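Local coordinates for integron gene cassette protein HFX_CASS2 (Uncultured bacterium, PDB 3FXH) that is of unknown function, encoded on a mobile integron gene cassette, and folds as an all-helical chain that pairs with a second copy of itself, at residues T28-E33 with L76-D81; I35-R40 with S72-Y77; H46-D51 with S114-L119; N96-H101 with L125-E130. All blocks are in the same frame, centred on the assembly; numbering follows the deposited sequence.

Helix 24-43 and helix 116-131 tie the four contacts together in this all-helical chain. Interactions 1 and 2 are neighbours, their centres about 9 Å apart: both hold the loop between helices 62-69 and 88-102 against helix 24-43, and they share Leu76 and Tyr77. Interactions 3 and 4 sit near the two ends of helix 116-131, about 17 Å apart between centres. Packing joins the pairs, with Val31 CG1 of interaction 1 lying 3.6 Å from Leu128 CD2 of interaction 4 and Ile38 CG2 of interaction 2 lying 3.5 Å from Leu117 O of interaction 3. All four regions touch the second subunit.

Interaction 1. Residues T28-E33 with L76-D81; sequences TSAVHE and LYYLAD
Glu33 OE1 accepts from Tyr78 N at 2.8 Å and weakly from Leu79 N at 3.3 Å, while Glu33 OE2 receives Tyr77 N at 2.8 Å. One carboxylate on helix 24-43 thus accepts from three consecutive backbone N-H groups of the loop that leads from helix 62-69 to helix 88-102 in this all-helical fold. Tyr77 N and Tyr78 N both come in on the syn side of their oxygens, 28° and 20° out of the carboxylate plane. Glu33 reaches them because CG stands anti to its backbone N (chi1 162°) and the chain beyond stays extended. OE2 also has a salt bridge to Arg36, which probably helps to balance the carboxylate's charge.

Toward the N-terminal side of Glu33, the contact is mostly van der Waals. Ala30 CB rests 3.8 Å from Tyr78 CB, and Leu79 CD1 comes 3.6 Å from Ala30 O. One face of the Tyr78 ring is turned to the backbone at Ser29 and Ala30, offset toward the rim, with the Glu33 carboxyl carbon at its edge; His26 meets this ring edge-to-face. At the phenol end, Tyr78 OH lies 3.4 Å from Ser29 CB.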
loop_
_atom_site.group_PDB
_atom_site.type_symbol
_atom_site.label_atom_id
_atom_site.label_comp_id
_atom_site.label_asym_id
_atom_site.label_seq_id
_atom_site.Cartn_x
_atom_site.Cartn_y
_atom_site.Cartn_z
ATOM N N THR A 28 7.886 -7.980 8.090
ATOM C CA THR A 28 6.832 -7.952 7.080
ATOM C C THR A 28 5.476 -7.468 7.635
ATOM O O THR A 28 4.810 -6.599 7.055
ATOM C CB THR A 28 6.698 -9.338 6.451
ATOM O OG1 THR A 28 7.916 -9.639 5.771
ATOM C CG2 THR A 28 5.535 -9.387 5.462
ATOM N N SER A 29 5.068 -8.046 8.756
ATOM C CA SER A 29 3.834 -7.646 9.408
ATOM C C SER A 29 3.889 -6.203 9.854
ATOM O O SER A 29 2.870 -5.511 9.831
ATOM C CB SER A 29 3.556 -8.547 10.614
ATOM O OG SER A 29 3.264 -9.852 10.160
ATOM N N ALA A 30 5.066 -5.760 10.292
ATOM C CA ALA A 30 5.241 -4.374 10.721
ATOM C C ALA A 30 5.038 -3.416 9.547
ATOM O O ALA A 30 4.409 -2.361 9.693
ATOM C CB ALA A 30 6.624 -4.175 11.336
ATOM N N VAL A 31 5.564 -3.796 8.385
ATOM C CA VAL A 31 5.454 -2.956 7.186
ATOM C C VAL A 31 4.024 -2.961 6.661
ATOM O O VAL A 31 3.518 -1.936 6.214
ATOM C CB VAL A 31 6.469 -3.377 6.061
ATOM C CG1 VAL A 31 6.158 -2.648 4.755
ATOM C CG2 VAL A 31 7.895 -3.079 6.488
ATOM N N HIS A 32 3.354 -4.106 6.730
ATOM C CA HIS A 32 1.933 -4.155 6.375
ATOM C C HIS A 32 1.152 -3.233 7.312
ATOM O O HIS A 32 0.222 -2.545 6.897
ATOM C CB HIS A 32 1.382 -5.593 6.452
ATOM C CG HIS A 32 1.712 -6.434 5.256
ATOM N ND1 HIS A 32 0.801 -7.284 4.668
ATOM C CD2 HIS A 32 2.855 -6.554 4.538
ATOM C CE1 HIS A 32 1.373 -7.902 3.649
ATOM N NE2 HIS A 32 2.617 -7.474 3.545
ATOM N N GLU A 33 1.554 -3.209 8.575
ATOM C CA GLU A 33 0.943 -2.324 9.555
ATOM C C GLU A 33 1.163 -0.845 9.235
ATOM O O GLU A 33 0.263 -0.017 9.405
ATOM C CB GLU A 33 1.469 -2.638 10.957
ATOM C CG GLU A 33 1.235 -1.529 11.943
ATOM C CD GLU A 33 1.358 -2.005 13.373
ATOM O OE1 GLU A 33 2.378 -1.709 14.021
ATOM O OE2 GLU A 33 0.428 -2.686 13.843
ATOM N N LEU A 76 -0.443 0.968 16.408
ATOM C CA LEU A 76 0.801 0.310 16.027
ATOM C C LEU A 76 1.136 -0.860 16.939
ATOM O O LEU A 76 1.836 -0.697 17.935
ATOM C CB LEU A 76 1.951 1.311 16.035
ATOM C CG LEU A 76 1.811 2.439 15.010
ATOM C CD1 LEU A 76 2.641 3.647 15.411
ATOM C CD2 LEU A 76 2.157 1.956 13.609
ATOM N N TYR A 77 0.657 -2.048 16.591
ATOM C CA TYR A 77 0.927 -3.218 17.417
ATOM C C TYR A 77 2.391 -3.644 17.340
ATOM O O TYR A 77 2.938 -4.184 18.300
ATOM C CB TYR A 77 -0.005 -4.371 17.050
ATOM C CG TYR A 77 -1.456 -4.052 17.315
ATOM C CD1 TYR A 77 -1.997 -4.198 18.584
ATOM C CD2 TYR A 77 -2.283 -3.581 16.300
ATOM C CE1 TYR A 77 -3.318 -3.895 18.835
ATOM C CE2 TYR A 77 -3.610 -3.278 16.545
ATOM C CZ TYR A 77 -4.120 -3.438 17.814
ATOM O OH TYR A 77 -5.438 -3.145 18.065
ATOM N N TYR A 78 3.024 -3.392 16.200
ATOM C CA TYR A 78 4.432 -3.743 16.039
ATOM C C TYR A 78 5.395 -2.602 16.345
ATOM O O TYR A 78 6.462 -2.825 16.912
ATOM C CB TYR A 78 4.697 -4.267 14.627
ATOM C CG TYR A 78 4.059 -5.606 14.366
ATOM C CD1 TYR A 78 2.768 -5.690 13.862
ATOM C CD2 TYR A 78 4.741 -6.788 14.630
ATOM C CE1 TYR A 78 2.172 -6.912 13.629
ATOM C CE2 TYR A 78 4.150 -8.018 14.397
ATOM C CZ TYR A 78 2.867 -8.072 13.896
ATOM O OH TYR A 78 2.270 -9.284 13.650
ATOM N N LEU A 79 5.024 -1.378 15.969
ATOM C CA LEU A 79 5.993 -0.284 15.930
ATOM C C LEU A 79 5.911 0.713 17.093
ATOM O O LEU A 79 6.703 1.654 17.159
ATOM C CB LEU A 79 5.924 0.435 14.583
ATOM C CG LEU A 79 6.249 -0.543 13.443
ATOM C CD1 LEU A 79 5.671 -0.080 12.131
ATOM C CD2 LEU A 79 7.752 -0.775 13.333
ATOM N N ALA A 80 4.965 0.498 18.003
ATOM C CA ALA A 80 4.884 1.301 19.223
ATOM C C ALA A 80 5.861 0.756 20.263
ATOM O O ALA A 80 5.786 -0.407 20.635
ATOM C CB ALA A 80 3.461 1.294 19.777
ATOM N N ASP A 81 6.778 1.593 20.731
ATOM C CA ASP A 81 7.785 1.132 21.688
ATOM C C ASP A 81 7.178 0.703 23.024
ATOM O O ASP A 81 7.862 0.105 23.854
ATOM C CB ASP A 81 8.880 2.180 21.898
ATOM C CG ASP A 81 8.341 3.490 22.429
ATOM O OD1 ASP A 81 7.125 3.567 22.706
ATOM O OD2 ASP A 81 9.138 4.443 22.568
#

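Interaction 2. Residues I35-R40 with S72-Y77; sequences IREICR and STIKLY
Arg36, Glu37 and Arg40 present a salt-bridge network to Thr73-Lys75, making this a polar surface contact between the second half of helix 24-43 and the loop that follows helix 62-69. Glu37 is the buried centre of it. Its OE1 accepts Lys75 N at 2.9 Å in a nearly straight bond (176°) that arrives from above the carboxylate plane, and Arg40 NH1 at 3.0 Å on the syn lone pair. The other oxygen, OE2, uses its anti lone pair for Arg36 NE at 2.8 Å. Glu37 bends back at chi2 (-61°), which brings the carboxylate between the two arginines.

In this all-helical fold the loop runs past the helix as an irregular chain, and the arginines donate to carbonyls of the loop. Arg36 NH2 donates to Lys75 O at 2.9 Å, in the plane of its guanidinium, while Arg40 NH1 reaches Thr73 O at 3.0 Å from above the carbonyl plane. A water bridges Arg40 NH2 and Thr73 O. Two acidic partners, Glu33 and Glu37, hold Arg36, and Arg40 NE donates to Gly111 of the second subunit, which carries the network into the dimer interface. Beside the charges, Ile74 CG1 packs 3.9 Å from Glu37 CB, and the aliphatic part of Lys75 passes obliquely across Arg40, its CG 3.8 Å from Arg40 NH1.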
loop_
_atom_site.group_PDB
_atom_site.type_symbol
_atom_site.label_atom_id
_atom_site.label_comp_id
_atom_site.label_asym_id
_atom_site.label_seq_id
_atom_site.Cartn_x
_atom_site.Cartn_y
_atom_site.Cartn_z
ATOM N N ILE A 35 1.601 0.453 6.250
ATOM C CA ILE A 35 0.732 0.762 5.118
ATOM C C ILE A 35 -0.707 0.967 5.584
ATOM O O ILE A 35 -1.345 1.960 5.231
ATOM C CB ILE A 35 0.819 -0.305 3.999
ATOM C CG1 ILE A 35 2.239 -0.326 3.413
ATOM C CG2 ILE A 35 -0.249 -0.024 2.914
ATOM C CD1 ILE A 35 2.460 -1.375 2.303
ATOM N N ARG A 36 -1.205 0.052 6.403
ATOM C CA ARG A 36 -2.562 0.177 6.958
ATOM C C ARG A 36 -2.784 1.506 7.689
ATOM O O ARG A 36 -3.765 2.192 7.448
ATOM C CB ARG A 36 -2.870 -0.993 7.905
ATOM C CG ARG A 36 -4.241 -0.902 8.587
ATOM C CD ARG A 36 -4.358 -1.877 9.750
ATOM N NE ARG A 36 -3.622 -1.409 10.926
ATOM C CZ ARG A 36 -2.722 -2.135 11.580
ATOM N NH1 ARG A 36 -2.433 -3.357 11.166
ATOM N NH2 ARG A 36 -2.113 -1.641 12.647
ATOM N N GLU A 37 -1.876 1.877 8.587
ATOM C CA GLU A 37 -2.066 3.088 9.382
ATOM C C GLU A 37 -1.901 4.374 8.566
ATOM O O GLU A 37 -2.559 5.371 8.824
ATOM C CB GLU A 37 -1.139 3.081 10.589
ATOM C CG GLU A 37 -1.522 1.973 11.559
ATOM C CD GLU A 37 -2.941 2.156 12.098
ATOM O OE1 GLU A 37 -3.273 3.272 12.574
ATOM O OE2 GLU A 37 -3.725 1.184 12.035
ATOM N N ILE A 38 -1.036 4.340 7.563
ATOM C CA ILE A 38 -0.909 5.492 6.689
ATOM C C ILE A 38 -2.189 5.623 5.885
ATOM O O ILE A 38 -2.703 6.733 5.722
ATOM C CB ILE A 38 0.318 5.398 5.763
ATOM C CG1 ILE A 38 1.605 5.516 6.578
ATOM C CG2 ILE A 38 0.292 6.519 4.725
ATOM C CD1 ILE A 38 2.880 5.405 5.695
ATOM N N CYS A 39 -2.731 4.499 5.405
ATOM C CA CYS A 39 -4.026 4.578 4.724
ATOM C C CYS A 39 -5.067 5.239 5.621
ATOM O O CYS A 39 -5.820 6.093 5.165
ATOM C CB CYS A 39 -4.511 3.206 4.257
ATOM S SG CYS A 39 -3.613 2.589 2.812
ATOM N N ARG A 40 -5.122 4.851 6.891
ATOM C CA ARG A 40 -6.051 5.527 7.827
ATOM C C ARG A 40 -5.795 7.031 7.912
ATOM O O ARG A 40 -6.737 7.817 7.921
ATOM C CB ARG A 40 -5.971 4.947 9.239
ATOM C CG ARG A 40 -6.355 3.491 9.368
ATOM C CD ARG A 40 -6.263 3.084 10.830
ATOM N NE ARG A 40 -7.290 3.766 11.627
ATOM C CZ ARG A 40 -7.157 4.092 12.908
ATOM N NH1 ARG A 40 -6.035 3.801 13.550
ATOM N NH2 ARG A 40 -8.147 4.718 13.552
ATOM N N SER A 72 -2.813 9.979 19.113
ATOM C CA SER A 72 -4.201 9.909 19.590
ATOM C C SER A 72 -5.057 8.907 18.806
ATOM O O SER A 72 -6.085 8.450 19.298
ATOM C CB SER A 72 -4.868 11.287 19.547
ATOM O OG SER A 72 -5.316 11.591 18.236
ATOM N N THR A 73 -4.641 8.553 17.589
ATOM C CA THR A 73 -5.489 7.707 16.760
ATOM C C THR A 73 -4.759 6.508 16.177
ATOM O O THR A 73 -5.375 5.473 15.918
ATOM C CB THR A 73 -6.158 8.496 15.606
ATOM O OG1 THR A 73 -5.155 9.000 14.716
ATOM C CG2 THR A 73 -7.000 9.662 16.155
ATOM N N ILE A 74 -3.450 6.649 15.986
ATOM C CA ILE A 74 -2.653 5.620 15.303
ATOM C C ILE A 74 -2.575 4.327 16.109
ATOM O O ILE A 74 -2.403 4.359 17.327
ATOM C CB ILE A 74 -1.222 6.130 14.945
ATOM C CG1 ILE A 74 -0.630 5.316 13.785
ATOM C CG2 ILE A 74 -0.287 6.119 16.170
ATOM C CD1 ILE A 74 0.569 5.980 13.138
ATOM N N LYS A 75 -2.718 3.197 15.417
ATOM C CA LYS A 75 -2.663 1.874 16.053
ATOM C C LYS A 75 -1.459 1.099 15.554
ATOM O O LYS A 75 -1.461 0.623 14.415
ATOM C CB LYS A 75 -3.925 1.060 15.757
ATOM C CG LYS A 75 -5.171 1.567 16.445
ATOM C CD LYS A 75 -6.294 0.550 16.347
ATOM C CE LYS A 75 -7.454 0.920 17.259
ATOM N NZ LYS A 75 -8.540 -0.098 17.187
ATOM N N LEU A 76 -0.443 0.968 16.408
ATOM C CA LEU A 76 0.801 0.310 16.027
ATOM C C LEU A 76 1.136 -0.860 16.939
ATOM O O LEU A 76 1.836 -0.697 17.935
ATOM C CB LEU A 76 1.951 1.311 16.035
ATOM C CG LEU A 76 1.811 2.439 15.010
ATOM C CD1 LEU A 76 2.641 3.647 15.411
ATOM C CD2 LEU A 76 2.157 1.956 13.609
ATOM N N TYR A 77 0.657 -2.048 16.591
ATOM C CA TYR A 77 0.927 -3.218 17.417
ATOM C C TYR A 77 2.391 -3.644 17.340
ATOM O O TYR A 77 2.938 -4.184 18.300
ATOM C CB TYR A 77 -0.005 -4.371 17.050
ATOM C CG TYR A 77 -1.456 -4.052 17.315
ATOM C CD1 TYR A 77 -1.997 -4.198 18.584
ATOM C CD2 TYR A 77 -2.283 -3.581 16.300
ATOM C CE1 TYR A 77 -3.318 -3.895 18.835
ATOM C CE2 TYR A 77 -3.610 -3.278 16.545
ATOM C CZ TYR A 77 -4.120 -3.438 17.814
ATOM O OH TYR A 77 -5.438 -3.145 18.065
HETATM O O HOH W 1 -8.077 5.108 16.615
#

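Interaction 3. Residues H46-D51 with S114-L119; sequences HSMTRD and SNALLL
Asn115 meets the backbone of His46-Met48 with both ends of its amide. Asn115 ND2 donates to His46 O at 3.1 Å, on a lone pair in the carbonyl plane, and Asn115 OD1 accepts Met48 N at 3.2 Å. Ala116 N gives a shorter bond to Met48 O, 2.8 Å. Asn115 gets there with CG anti to its backbone N (chi1 -169°). Ser47 OG sits over the face of the amide, 3.2 Å above Asn115 CG and on the same side as Met48 N, with angles too poor for a hydrogen bond.

The same OD1 also accepts Leu117 N at 3.0 Å. Asn115 is therefore the N-cap of helix 116-131, its oxygen gripped from opposite faces of the amide plane by the helix's own N-H and by Met48 N of the crossing chain. Thr49 plays the matching role for helix 50-58, its OG1 capping Gln52 N. A water spans Arg50 N and Ser114 O.

Apolar contacts accompany these bonds: Leu117 CD2 packs 4.0 Å from CB of Met48, a selenomethionine, and Ala116 CB touches Arg50 CA at 3.7 Å. Further out, Phe53, Phe62 and Leu66 pack on Met48, and Asp43 of the second subunit accepts from Ser114 N and Asn115 N.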
loop_
_atom_site.group_PDB
_atom_site.type_symbol
_atom_site.label_atom_id
_atom_site.label_comp_id
_atom_site.label_asym_id
_atom_site.label_seq_id
_atom_site.Cartn_x
_atom_site.Cartn_y
_atom_site.Cartn_z
ATOM N N HIS A 46 -5.269 13.560 6.163
ATOM C CA HIS A 46 -3.928 14.009 6.531
ATOM C C HIS A 46 -2.978 13.876 5.355
ATOM O O HIS A 46 -3.168 13.053 4.461
ATOM C CB HIS A 46 -3.377 13.248 7.748
ATOM C CG HIS A 46 -4.262 13.329 8.952
ATOM N ND1 HIS A 46 -4.483 14.506 9.632
ATOM C CD2 HIS A 46 -5.002 12.384 9.581
ATOM C CE1 HIS A 46 -5.316 14.284 10.634
ATOM N NE2 HIS A 46 -5.643 13.005 10.628
ATOM N N SER A 47 -1.941 14.697 5.370
ATOM C CA SER A 47 -1.039 14.781 4.248
ATOM C C SER A 47 0.334 15.100 4.802
ATOM O O SER A 47 0.461 15.562 5.935
ATOM C CB SER A 47 -1.493 15.926 3.330
ATOM O OG SER A 47 -0.931 15.809 2.039
HETATM N N MSE A 48 1.364 14.880 3.997
HETATM C CA MSE A 48 2.695 15.346 4.364
HETATM C C MSE A 48 3.371 15.918 3.127
HETATM O O MSE A 48 3.141 15.431 2.020
HETATM C CB MSE A 48 3.527 14.195 4.936
HETATM C CG MSE A 48 4.969 14.589 5.309
HETATM SE SE MSE A 48 5.864 13.064 6.144
HETATM C CE MSE A 48 4.921 13.042 7.888
ATOM N N THR A 49 4.203 16.938 3.313
ATOM C CA THR A 49 4.935 17.526 2.193
ATOM C C THR A 49 6.121 16.636 1.829
ATOM O O THR A 49 6.668 15.943 2.677
ATOM C CB THR A 49 5.436 18.939 2.519
ATOM O OG1 THR A 49 6.426 18.872 3.551
ATOM C CG2 THR A 49 4.282 19.835 2.970
ATOM N N ARG A 50 6.522 16.634 0.566
ATOM C CA ARG A 50 7.682 15.828 0.188
ATOM C C ARG A 50 8.913 16.262 0.991
ATOM O O ARG A 50 9.738 15.434 1.394
ATOM C CB ARG A 50 7.939 15.909 -1.320
ATOM C CG ARG A 50 8.401 17.266 -1.826
ATOM C CD ARG A 50 8.664 17.200 -3.324
ATOM N NE ARG A 50 7.429 17.046 -4.094
ATOM C CZ ARG A 50 7.380 16.581 -5.338
ATOM N NH1 ARG A 50 8.498 16.208 -5.951
ATOM N NH2 ARG A 50 6.216 16.497 -5.975
ATOM N N ASP A 51 9.027 17.557 1.255
ATOM C CA ASP A 51 10.212 18.046 1.955
ATOM C C ASP A 51 10.305 17.465 3.365
ATOM O O ASP A 51 11.371 17.020 3.789
ATOM C CB ASP A 51 10.271 19.579 1.970
ATOM C CG ASP A 51 11.025 20.147 0.769
ATOM O OD1 ASP A 51 11.074 19.472 -0.284
ATOM O OD2 ASP A 51 11.573 21.263 0.877
ATOM N N SER A 114 1.673 15.363 -4.562
ATOM C CA SER A 114 1.349 16.168 -3.383
ATOM C C SER A 114 1.579 15.503 -2.027
ATOM O O SER A 114 2.330 16.005 -1.198
ATOM C CB SER A 114 -0.097 16.649 -3.462
ATOM O OG SER A 114 -0.317 17.361 -4.666
ATOM N N ASN A 115 0.892 14.399 -1.792
ATOM C CA ASN A 115 0.874 13.805 -0.475
ATOM C C ASN A 115 1.986 12.761 -0.322
ATOM O O ASN A 115 1.874 11.641 -0.834
ATOM C CB ASN A 115 -0.498 13.180 -0.209
ATOM C CG ASN A 115 -0.670 12.771 1.233
ATOM O OD1 ASN A 115 0.306 12.695 1.978
ATOM N ND2 ASN A 115 -1.910 12.511 1.641
ATOM N N ALA A 116 3.058 13.143 0.378
ATOM C CA ALA A 116 4.205 12.257 0.576
ATOM C C ALA A 116 3.896 11.026 1.437
ATOM O O ALA A 116 4.671 10.067 1.438
ATOM C CB ALA A 116 5.398 13.024 1.148
ATOM N N LEU A 117 2.784 11.030 2.171
ATOM C CA LEU A 117 2.366 9.792 2.845
ATOM C C LEU A 117 2.194 8.654 1.822
ATOM O O LEU A 117 2.431 7.458 2.095
ATOM C CB LEU A 117 1.067 10.024 3.617
ATOM C CG LEU A 117 1.161 10.976 4.810
ATOM C CD1 LEU A 117 -0.198 11.035 5.534
ATOM C CD2 LEU A 117 2.273 10.531 5.767
ATOM N N LEU A 118 1.796 9.028 0.620
ATOM C CA LEU A 118 1.580 8.028 -0.422
ATOM C C LEU A 118 2.911 7.590 -1.018
ATOM O O LEU A 118 3.035 6.476 -1.525
ATOM C CB LEU A 118 0.632 8.565 -1.516
ATOM C CG LEU A 118 -0.716 9.046 -0.964
ATOM C CD1 LEU A 118 -1.483 9.903 -1.977
ATOM C CD2 LEU A 118 -1.547 7.820 -0.522
ATOM N N LEU A 119 3.909 8.470 -0.989
ATOM C CA LEU A 119 5.249 8.048 -1.386
ATOM C C LEU A 119 5.755 7.021 -0.378
ATOM O O LEU A 119 6.412 6.039 -0.732
ATOM C CB LEU A 119 6.196 9.249 -1.441
ATOM C CG LEU A 119 7.704 9.036 -1.627
ATOM C CD1 LEU A 119 8.028 8.221 -2.866
ATOM C CD2 LEU A 119 8.422 10.379 -1.681
HETATM O O HOH W 2 4.681 17.529 -1.404
#

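Interaction 4. Residues N96-H101 with L125-E130; sequences NAFGRH and LAILRE
Charge pairing, at the outer side of the contact, joins Arg100 to Glu130. The guanidinium meets the carboxylate end-on with two nitrogens: Arg100 NH2 to Glu130 OE1 at 2.8 Å and Arg100 NH1 to Glu130 OE2 at 2.9 Å. Both oxygens use their syn lone pairs, and the two planes are only 6° apart, so this is a nearly flat bidentate salt bridge. The side chains approach from opposite directions, the Arg100 chain bending so that NH1 and NH2 face Glu130, which stays extended beyond CG. Glu130 OE2 also lies 3.1 Å from His101 NE2, with the imidazole and carboxylate planes turned well away from each other.

Contacts of CH groups with ring faces come next. Ala126 CB sits over one face of the His101 imidazole, 4.0 Å from its centroid, and Ile127 CD1 sits over the Phe98 ring, 4.2 Å from the centroid and displaced toward the rim. Both qualify as CH-pi contacts.

The frame for these is a helix-helix crossing in the all-helical fold: the axes of segments 96-101 and 125-130 pass 10.3 Å apart, and their N-to-C directions differ by 113°.

Apolar packing centres on Ile127. It reaches over with its CG1 branch, CG1 anti to its carbonyl carbon (chi1 -66°), and its CD1 tip lies 3.6 Å from Ala97 CB. The same CD1 touches both the Ala97 methyl and the Phe98 face, and CG1 comes 3.9 Å from His101 CD2. Outside the two segments, Phe98 also meets Phe62 and Phe53, while Val31 of helix 24-43 packs on Ile127.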
loop_
_atom_site.group_PDB
_atom_site.type_symbol
_atom_site.label_atom_id
_atom_site.label_comp_id
_atom_site.label_asym_id
_atom_site.label_seq_id
_atom_site.Cartn_x
_atom_site.Cartn_y
_atom_site.Cartn_z
ATOM N N ASN A 96 15.739 2.880 8.981
ATOM C CA ASN A 96 16.900 3.007 8.112
ATOM C C ASN A 96 16.516 2.752 6.660
ATOM O O ASN A 96 17.033 3.395 5.742
ATOM C CB ASN A 96 18.005 2.039 8.543
ATOM C CG ASN A 96 19.140 1.966 7.534
ATOM O OD1 ASN A 96 20.061 2.783 7.557
ATOM N ND2 ASN A 96 19.077 0.985 6.645
ATOM N N ALA A 97 15.607 1.808 6.457
ATOM C CA ALA A 97 15.165 1.467 5.109
ATOM C C ALA A 97 14.466 2.661 4.453
ATOM O O ALA A 97 14.691 2.947 3.283
ATOM C CB ALA A 97 14.274 0.247 5.129
ATOM N N PHE A 98 13.635 3.378 5.208
ATOM C CA PHE A 98 13.032 4.599 4.670
ATOM C C PHE A 98 14.106 5.603 4.262
ATOM O O PHE A 98 14.027 6.217 3.200
ATOM C CB PHE A 98 12.085 5.245 5.685
ATOM C CG PHE A 98 10.678 4.735 5.605
ATOM C CD1 PHE A 98 9.781 5.270 4.691
ATOM C CD2 PHE A 98 10.253 3.716 6.437
ATOM C CE1 PHE A 98 8.486 4.800 4.613
ATOM C CE2 PHE A 98 8.962 3.245 6.362
ATOM C CZ PHE A 98 8.077 3.781 5.441
ATOM N N GLY A 99 15.104 5.771 5.125
ATOM C CA GLY A 99 16.203 6.678 4.851
ATOM C C GLY A 99 16.887 6.329 3.544
ATOM O O GLY A 99 17.120 7.202 2.703
ATOM N N ARG A 100 17.192 5.046 3.369
ATOM C CA ARG A 100 17.887 4.565 2.173
ATOM C C ARG A 100 17.076 4.785 0.901
ATOM O O ARG A 100 17.586 5.295 -0.097
ATOM C CB ARG A 100 18.223 3.076 2.302
ATOM C CG ARG A 100 19.304 2.767 3.324
ATOM C CD ARG A 100 19.720 1.300 3.269
ATOM N NE ARG A 100 18.781 0.395 3.939
ATOM C CZ ARG A 100 17.976 -0.454 3.306
ATOM N NH1 ARG A 100 17.971 -0.503 1.981
ATOM N NH2 ARG A 100 17.174 -1.253 3.999
ATOM N N HIS A 101 15.813 4.374 0.933
ATOM C CA HIS A 101 14.971 4.476 -0.250
ATOM C C HIS A 101 14.606 5.925 -0.576
ATOM O O HIS A 101 14.628 6.324 -1.744
ATOM C CB HIS A 101 13.731 3.580 -0.121
ATOM C CG HIS A 101 14.042 2.115 -0.151
ATOM N ND1 HIS A 101 14.194 1.409 -1.327
ATOM C CD2 HIS A 101 14.233 1.221 0.849
ATOM C CE1 HIS A 101 14.465 0.146 -1.048
ATOM N NE2 HIS A 101 14.492 0.004 0.266
ATOM N N LEU A 125 6.548 -0.854 -0.142
ATOM C CA LEU A 125 6.597 -2.007 -1.043
ATOM C C LEU A 125 8.025 -2.338 -1.430
ATOM O O LEU A 125 8.387 -3.500 -1.579
ATOM C CB LEU A 125 5.741 -1.780 -2.304
ATOM C CG LEU A 125 4.310 -1.284 -2.073
ATOM C CD1 LEU A 125 3.667 -0.858 -3.392
ATOM C CD2 LEU A 125 3.469 -2.340 -1.405
ATOM N N ALA A 126 8.848 -1.314 -1.602
ATOM C CA ALA A 126 10.251 -1.551 -1.896
ATOM C C ALA A 126 10.901 -2.266 -0.708
ATOM O O ALA A 126 11.750 -3.114 -0.885
ATOM C CB ALA A 126 10.964 -0.245 -2.195
ATOM N N ILE A 127 10.469 -1.928 0.502
ATOM C CA ILE A 127 11.037 -2.519 1.716
ATOM C C ILE A 127 10.612 -3.979 1.831
ATOM O O ILE A 127 11.410 -4.845 2.198
ATOM C CB ILE A 127 10.633 -1.707 2.973
ATOM C CG1 ILE A 127 11.259 -0.312 2.918
ATOM C CG2 ILE A 127 11.083 -2.403 4.268
ATOM C CD1 ILE A 127 10.812 0.615 4.072
ATOM N N LEU A 128 9.359 -4.255 1.483
ATOM C CA LEU A 128 8.856 -5.619 1.484
ATOM C C LEU A 128 9.676 -6.510 0.554
ATOM O O LEU A 128 9.991 -7.645 0.887
ATOM C CB LEU A 128 7.382 -5.652 1.069
ATOM C CG LEU A 128 6.392 -5.097 2.092
ATOM C CD1 LEU A 128 4.992 -5.130 1.500
ATOM C CD2 LEU A 128 6.467 -5.918 3.375
ATOM N N ARG A 129 10.003 -5.996 -0.622
ATOM C CA ARG A 129 10.862 -6.731 -1.544
ATOM C C ARG A 129 12.196 -7.065 -0.874
ATOM O O ARG A 129 12.711 -8.189 -0.981
ATOM C CB ARG A 129 11.109 -5.906 -2.807
ATOM C CG ARG A 129 9.915 -5.805 -3.739
ATOM C CD ARG A 129 10.345 -5.239 -5.084
ATOM N NE ARG A 129 9.256 -5.211 -6.054
ATOM C CZ ARG A 129 8.769 -6.287 -6.667
ATOM N NH1 ARG A 129 9.262 -7.489 -6.398
ATOM N NH2 ARG A 129 7.782 -6.163 -7.546
ATOM N N GLU A 130 12.757 -6.076 -0.184
ATOM C CA GLU A 130 14.018 -6.264 0.518
ATOM C C GLU A 130 13.916 -7.359 1.571
ATOM O O GLU A 130 14.799 -8.203 1.682
ATOM C CB GLU A 130 14.473 -4.958 1.167
ATOM C CG GLU A 130 15.005 -3.935 0.186
ATOM C CD GLU A 130 15.970 -2.979 0.842
ATOM O OE1 GLU A 130 16.079 -3.017 2.086
ATOM O OE2 GLU A 130 16.626 -2.202 0.121
#